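Local coordinates for angiopoietin-related protein 4 (Homo sapiens, PDB 6U73) that inactivates lipoprotein lipase and thereby regulates triglyceride clearance from the blood, represented here by its C-terminal fibrinogen-like domain with a bound myristic acid, at residues S171-N176 with I194-W199; A59-F64 with G74-H79. All coordinates share one frame; numbering follows the deposited sequence.

Contact 1: residues S171-N176 with I194-W199; sequences SHSNLN and IFWKTW. With MYR (myristic acid), chain B.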
loop_
_atom_site.group_PDB
_atom_site.type_symbol
_atom_site.label_atom_id
_atom_site.label_comp_id
_atom_site.label_asym_id
_atom_site.label_seq_id
_atom_site.Cartn_x
_atom_site.Cartn_y
_atom_site.Cartn_z
ATOM N N SER A 171 -11.403 7.012 -7.277
ATOM C CA SER A 171 -12.011 5.918 -8.030
ATOM C C SER A 171 -11.000 4.938 -8.620
ATOM O O SER A 171 -11.397 4.068 -9.405
ATOM C CB SER A 171 -12.880 6.457 -9.185
ATOM O OG SER A 171 -13.872 7.364 -8.741
ATOM N N HIS A 172 -9.711 5.053 -8.301
ATOM C CA HIS A 172 -8.722 4.154 -8.900
ATOM C C HIS A 172 -8.557 2.858 -8.106
ATOM O O HIS A 172 -8.690 1.760 -8.655
ATOM C CB HIS A 172 -7.361 4.846 -9.031
ATOM C CG HIS A 172 -6.281 3.927 -9.506
ATOM N ND1 HIS A 172 -5.541 3.143 -8.648
ATOM C CD2 HIS A 172 -5.843 3.636 -10.755
ATOM C CE1 HIS A 172 -4.677 2.424 -9.343
ATOM N NE2 HIS A 172 -4.846 2.698 -10.626
ATOM N N SER A 173 -8.234 2.973 -6.824
ATOM C CA SER A 173 -8.014 1.802 -5.983
ATOM C C SER A 173 -8.178 2.206 -4.531
ATOM O O SER A 173 -8.216 3.392 -4.189
ATOM C CB SER A 173 -6.623 1.188 -6.189
ATOM O OG SER A 173 -5.631 2.198 -6.134
ATOM N N ASN A 174 -8.270 1.186 -3.686
ATOM C CA ASN A 174 -8.214 1.309 -2.239
ATOM C C ASN A 174 -8.060 -0.084 -1.663
ATOM O O ASN A 174 -9.058 -0.779 -1.443
ATOM C CB ASN A 174 -9.468 1.963 -1.671
ATOM C CG ASN A 174 -9.356 2.235 -0.187
ATOM O OD1 ASN A 174 -8.325 1.951 0.443
ATOM N ND2 ASN A 174 -10.415 2.784 0.384
ATOM N N LEU A 175 -6.818 -0.516 -1.444
ATOM C CA LEU A 175 -6.603 -1.822 -0.839
ATOM C C LEU A 175 -6.755 -1.787 0.679
ATOM O O LEU A 175 -6.711 -2.842 1.317
ATOM C CB LEU A 175 -5.225 -2.352 -1.235
ATOM C CG LEU A 175 -4.934 -2.426 -2.740
ATOM C CD1 LEU A 175 -3.663 -3.223 -3.014
ATOM C CD2 LEU A 175 -6.110 -3.024 -3.503
ATOM N N ASN A 176 -6.964 -0.605 1.260
ATOM C CA ASN A 176 -7.124 -0.446 2.694
ATOM C C ASN A 176 -8.570 -0.145 3.081
ATOM O O ASN A 176 -8.835 0.285 4.206
ATOM C CB ASN A 176 -6.170 0.640 3.189
ATOM C CG ASN A 176 -4.710 0.193 3.116
ATOM O OD1 ASN A 176 -4.436 -1.001 3.053
ATOM N ND2 ASN A 176 -3.777 1.142 3.130
ATOM N N ILE A 194 -12.572 -2.905 -0.632
ATOM C CA ILE A 194 -11.209 -3.162 -1.074
ATOM C C ILE A 194 -11.259 -3.394 -2.583
ATOM O O ILE A 194 -11.784 -4.414 -3.054
ATOM C CB ILE A 194 -10.621 -4.369 -0.334
ATOM C CG1 ILE A 194 -10.717 -4.148 1.185
ATOM C CG2 ILE A 194 -9.190 -4.664 -0.803
ATOM C CD1 ILE A 194 -10.462 -5.403 1.997
ATOM N N PHE A 195 -10.727 -2.454 -3.361
ATOM C CA PHE A 195 -10.955 -2.501 -4.795
ATOM C C PHE A 195 -9.717 -2.052 -5.553
ATOM O O PHE A 195 -8.871 -1.320 -5.038
ATOM C CB PHE A 195 -12.179 -1.652 -5.195
ATOM C CG PHE A 195 -11.920 -0.164 -5.256
ATOM C CD1 PHE A 195 -11.995 0.620 -4.113
ATOM C CD2 PHE A 195 -11.647 0.456 -6.468
ATOM C CE1 PHE A 195 -11.779 2.003 -4.178
ATOM C CE2 PHE A 195 -11.429 1.831 -6.546
ATOM C CZ PHE A 195 -11.500 2.607 -5.405
ATOM N N TRP A 196 -9.627 -2.519 -6.793
ATOM C CA TRP A 196 -8.617 -2.085 -7.760
ATOM C C TRP A 196 -9.337 -2.048 -9.108
ATOM O O TRP A 196 -9.585 -3.100 -9.700
ATOM C CB TRP A 196 -7.434 -3.042 -7.768
ATOM C CG TRP A 196 -6.319 -2.629 -8.642
ATOM C CD1 TRP A 196 -6.225 -2.817 -9.986
ATOM C CD2 TRP A 196 -5.119 -1.951 -8.245
ATOM N NE1 TRP A 196 -5.044 -2.300 -10.455
ATOM C CE2 TRP A 196 -4.343 -1.763 -9.408
ATOM C CE3 TRP A 196 -4.622 -1.491 -7.019
ATOM C CZ2 TRP A 196 -3.104 -1.131 -9.386
ATOM C CZ3 TRP A 196 -3.390 -0.860 -6.996
ATOM C CH2 TRP A 196 -2.645 -0.684 -8.178
ATOM N N LYS A 197 -9.843 -0.875 -9.471
ATOM C CA LYS A 197 -10.763 -0.683 -10.626
ATOM C C LYS A 197 -10.397 -1.423 -11.911
ATOM O O LYS A 197 -11.267 -2.057 -12.459
ATOM C CB LYS A 197 -11.041 0.790 -10.915
ATOM C CG LYS A 197 -12.171 1.014 -11.905
ATOM C CD LYS A 197 -12.492 2.447 -12.172
ATOM C CE LYS A 197 -11.387 3.173 -12.903
ATOM N NZ LYS A 197 -11.564 4.637 -12.825
ATOM N N THR A 198 -9.160 -1.342 -12.366
ATOM C CA THR A 198 -8.819 -1.900 -13.668
ATOM C C THR A 198 -8.725 -3.417 -13.667
ATOM O O THR A 198 -8.679 -4.008 -14.744
ATOM C CB THR A 198 -7.506 -1.312 -14.187
ATOM O OG1 THR A 198 -6.434 -1.681 -13.317
ATOM C CG2 THR A 198 -7.604 0.187 -14.252
ATOM N N TRP A 199 -8.736 -4.045 -12.511
ATOM C CA TRP A 199 -8.744 -5.520 -12.520
ATOM C C TRP A 199 -10.183 -6.043 -12.511
ATOM O O TRP A 199 -10.655 -6.434 -13.535
ATOM C CB TRP A 199 -7.878 -6.131 -11.415
ATOM C CG TRP A 199 -7.702 -7.604 -11.591
ATOM C CD1 TRP A 199 -7.500 -8.251 -12.763
ATOM C CD2 TRP A 199 -7.768 -8.631 -10.594
ATOM N NE1 TRP A 199 -7.421 -9.591 -12.568
ATOM C CE2 TRP A 199 -7.585 -9.857 -11.249
ATOM C CE3 TRP A 199 -7.961 -8.646 -9.219
ATOM C CZ2 TRP A 199 -7.572 -11.068 -10.580
ATOM C CZ3 TRP A 199 -7.962 -9.843 -8.554
ATOM C CH2 TRP A 199 -7.769 -11.035 -9.225
HETATM C C1 MYR B . -8.730 6.192 -12.666
HETATM O O1 MYR B . -9.336 6.740 -11.708
HETATM O O2 MYR B . -9.140 5.094 -13.125
HETATM C C2 MYR B . -7.496 6.860 -13.270
HETATM C C3 MYR B . -6.585 7.354 -12.148
HETATM C C4 MYR B . -5.150 7.449 -12.664
HETATM C C5 MYR B . -4.203 6.808 -11.652
HETATM C C6 MYR B . -3.966 7.774 -10.493
HETATM C C7 MYR B . -2.627 7.460 -9.831
HETATM C C8 MYR B . -2.710 6.103 -9.135
HETATM C C9 MYR B . -2.240 6.244 -7.689
HETATM C C10 MYR B . -3.089 5.348 -6.789
HETATM C C11 MYR B . -2.178 4.558 -5.853
HETATM C C12 MYR B . -1.456 3.470 -6.644
HETATM C C13 MYR B . -0.915 2.415 -5.681
HETATM C C14 MYR B . 0.153 1.583 -6.388
HETATM O O HOH W 1 -4.640 0.489 -12.640
HETATM O O HOH W 2 -7.222 0.549 -11.024
#

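Contact 2: residues A59-F64 with G74-H79; sequences AYKAGF and GLEKVH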
loop_
_atom_site.group_PDB
_atom_site.type_symbol
_atom_site.label_atom_id
_atom_site.label_comp_id
_atom_site.label_asym_id
_atom_site.label_seq_id
_atom_site.Cartn_x
_atom_site.Cartn_y
_atom_site.Cartn_z
ATOM N N ALA A 59 -2.105 6.279 13.060
ATOM C CA ALA A 59 -2.013 4.817 12.964
ATOM C C ALA A 59 -1.419 4.394 11.624
ATOM O O ALA A 59 -0.632 3.437 11.556
ATOM C CB ALA A 59 -3.386 4.161 13.159
ATOM N N TYR A 60 -1.781 5.100 10.548
ATOM C CA TYR A 60 -1.245 4.771 9.235
ATOM C C TYR A 60 0.222 5.155 9.134
ATOM O O TYR A 60 0.975 4.551 8.360
ATOM C CB TYR A 60 -2.077 5.452 8.139
ATOM C CG TYR A 60 -3.169 4.542 7.665
ATOM C CD1 TYR A 60 -2.892 3.526 6.762
ATOM C CD2 TYR A 60 -4.465 4.666 8.141
ATOM C CE1 TYR A 60 -3.874 2.669 6.331
ATOM C CE2 TYR A 60 -5.457 3.816 7.717
ATOM C CZ TYR A 60 -5.159 2.810 6.806
ATOM O OH TYR A 60 -6.139 1.925 6.376
ATOM N N LYS A 61 0.644 6.140 9.918
ATOM C CA LYS A 61 2.053 6.505 9.933
ATOM C C LYS A 61 2.879 5.470 10.690
ATOM O O LYS A 61 3.970 5.101 10.245
ATOM C CB LYS A 61 2.222 7.891 10.556
ATOM C CG LYS A 61 3.666 8.289 10.788
ATOM C CD LYS A 61 3.770 9.584 11.583
ATOM C CE LYS A 61 5.187 9.794 12.073
ATOM N NZ LYS A 61 5.444 11.176 12.565
ATOM N N ALA A 62 2.360 4.980 11.826
ATOM C CA ALA A 62 3.099 4.124 12.756
ATOM C C ALA A 62 2.978 2.632 12.472
ATOM O O ALA A 62 3.837 1.864 12.934
ATOM C CB ALA A 62 2.621 4.366 14.198
ATOM N N GLY A 63 1.928 2.206 11.777
ATOM C CA GLY A 63 1.640 0.806 11.524
ATOM C C GLY A 63 0.589 0.251 12.472
ATOM O O GLY A 63 0.418 0.722 13.604
ATOM N N PHE A 64 -0.121 -0.786 12.020
ATOM C CA PHE A 64 -1.096 -1.414 12.909
ATOM C C PHE A 64 -1.393 -2.836 12.446
ATOM O O PHE A 64 -0.986 -3.259 11.361
ATOM C CB PHE A 64 -2.382 -0.580 13.004
ATOM C CG PHE A 64 -3.062 -0.338 11.679
ATOM C CD1 PHE A 64 -3.917 -1.292 11.124
ATOM C CD2 PHE A 64 -2.868 0.858 11.005
ATOM C CE1 PHE A 64 -4.546 -1.053 9.918
ATOM C CE2 PHE A 64 -3.486 1.107 9.800
ATOM C CZ PHE A 64 -4.330 0.150 9.247
ATOM N N GLY A 74 3.315 0.509 8.062
ATOM C CA GLY A 74 3.437 1.848 8.640
ATOM C C GLY A 74 4.321 2.707 7.758
ATOM O O GLY A 74 5.449 2.343 7.431
ATOM N N LEU A 75 3.791 3.886 7.398
ATOM C CA LEU A 75 4.404 4.718 6.365
ATOM C C LEU A 75 5.789 5.197 6.771
ATOM O O LEU A 75 6.698 5.257 5.936
ATOM C CB LEU A 75 3.495 5.915 6.037
ATOM C CG LEU A 75 2.268 5.538 5.174
ATOM C CD1 LEU A 75 1.192 6.629 5.148
ATOM C CD2 LEU A 75 2.685 5.176 3.761
ATOM N N GLU A 76 5.937 5.545 8.054
ATOM C CA GLU A 76 7.235 6.026 8.598
ATOM C C GLU A 76 8.268 4.899 8.482
ATOM O O GLU A 76 9.430 5.194 8.141
ATOM C CB GLU A 76 7.071 6.472 10.052
ATOM C CG GLU A 76 8.281 7.206 10.599
ATOM C CD GLU A 76 9.003 8.079 9.587
ATOM O OE1 GLU A 76 10.249 8.118 9.624
ATOM O OE2 GLU A 76 8.317 8.719 8.765
ATOM N N LYS A 77 7.846 3.661 8.755
ATOM C CA LYS A 77 8.748 2.481 8.672
ATOM C C LYS A 77 9.072 2.203 7.200
ATOM O O LYS A 77 10.253 1.941 6.895
ATOM C CB LYS A 77 8.092 1.260 9.327
ATOM C CG LYS A 77 7.756 1.416 10.804
ATOM C CD LYS A 77 7.971 0.149 11.604
ATOM C CE LYS A 77 6.913 -0.070 12.664
ATOM N NZ LYS A 77 6.607 1.179 13.400
ATOM N N VAL A 78 8.057 2.260 6.332
ATOM C CA VAL A 78 8.252 2.016 4.907
ATOM C C VAL A 78 9.201 3.053 4.317
ATOM O O VAL A 78 10.115 2.709 3.560
ATOM C CB VAL A 78 6.898 2.005 4.172
ATOM C CG1 VAL A 78 7.100 1.821 2.694
ATOM C CG2 VAL A 78 6.012 0.913 4.715
ATOM N N HIS A 79 9.018 4.333 4.680
ATOM C CA HIS A 79 9.893 5.375 4.151
ATOM C C HIS A 79 11.307 5.288 4.718
ATOM O O HIS A 79 12.268 5.678 4.047
ATOM C CB HIS A 79 9.331 6.762 4.426
ATOM C CG HIS A 79 10.223 7.858 3.936
ATOM N ND1 HIS A 79 11.025 8.601 4.779
ATOM C CD2 HIS A 79 10.484 8.301 2.679
ATOM C CE1 HIS A 79 11.717 9.476 4.068
ATOM N NE2 HIS A 79 11.405 9.314 2.791
#

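Contact 1: residues S171-N176 with I194-W199
His172 meets Trp196 in a T-shaped pair: the imidazole turns its CE1 edge to one face of the indole, the planes at 71° and its centroid 5.0 Å from that of the six-membered ring. With CG anti to the backbone N in both residues (chi1 174° in His172, -176° in Trp196), the side chains run side by side. The acyl chain of the myristic acid crosses the imidazole, its C8 4.0 Å above the ring centre, while C14 reaches the rim of Trp196. Two polar contacts hold the imidazole's rotation: ND1 and Ser173 OG, 2.7 Å apart, share a hydrogen bond in the ring plane, and NE2 is bridged by a water to Thr198 OG1. Phe195 lies on the opposite side of the strands, one ring face against the peptide link of Ser173 C and Asn174 N, with its CE1 3.4 Å from Asn174 CB. Backbone bonds pair the strands, Asn174 N to Phe195 O at 2.9 Å and Phe195 N to Asn174 O at 3.0 Å. Lys197 bends at chi3 to bring NZ to the fatty acid carboxylate, though the 2.5 Å from NZ to MYR O2 is doubtfully short; Thr169 also bonds the ligand. This two-stranded antiparallel ladder of the fibrinogen C-terminal domain lines the myristic acid site and packs Trp196 and Leu175 on strand 87-94, with Trp196 also touching strand 100-109 and Leu175 strand 208-215.

Contact 2: residues A59-F64 with G74-H79
Tyr60, whose carbonyl O receives Leu75 N, sets its ring beneath Phe64, whose CE2 stands 3.7 Å above the centre of the Tyr60 ring; Tyr60 CZ lies in the plane of the Phe64 ring, at its edge. Trp72 adds an edge-to-face partner to the Tyr60 ring and its NE1 a second bond to Tyr60 O. The Leu75 N bond to Tyr60 O, 3.0 Å, lies in the carbonyl plane; Glu76 N reaches Lys61 O at 3.0 Å, on a lone pair, so one helix's first amides are satisfied by another's last turn. Gly74, the N-cap, sits so close that a CB would collide with Gly63 N and Ala62 C. Lys61 CG lies alongside Glu76 CB at 3.9 Å, but Lys61 NZ forms a salt bridge with Glu112, and Glu76 OE2 a hydrogen bond with Tyr116 OH. Lys77 leaves with CG anti to the carbonyl carbon (chi1 -60°), then bends until NZ bonds Ala62 O at 2.9 Å. A methionine in its place, lacking the amine, would probably leave Ala62 O without this mate. In this fibrinogen-like domain helix 57-62 ends on the start of helix 75-82, with strands 64-65 and 71-72 between them in sequence and Val78 resting on strand 100-109.

Contact 2 closes before contact 1 opens along the chain, and their centres lie 20 Å apart on opposite sides of the chain's centre, within one fibrinogen C-terminal domain. Contact 2 joins two helices around a short hairpin of the large antiparallel sheet; contact 1 is a separate two-stranded sheet packed against that large sheet. They nevertheless touch, Asn176 CB standing 3.4 Å from Tyr60 OH, and both reach Phe53 and Gly164. Strand 100-109 is a common support, receiving Trp196 from one and Val78 from the other. Each contact thus closes a local loop, with the fatty acid lying against contact 1 and the side chain of Leu75 in contact 2 about 10 Å from it.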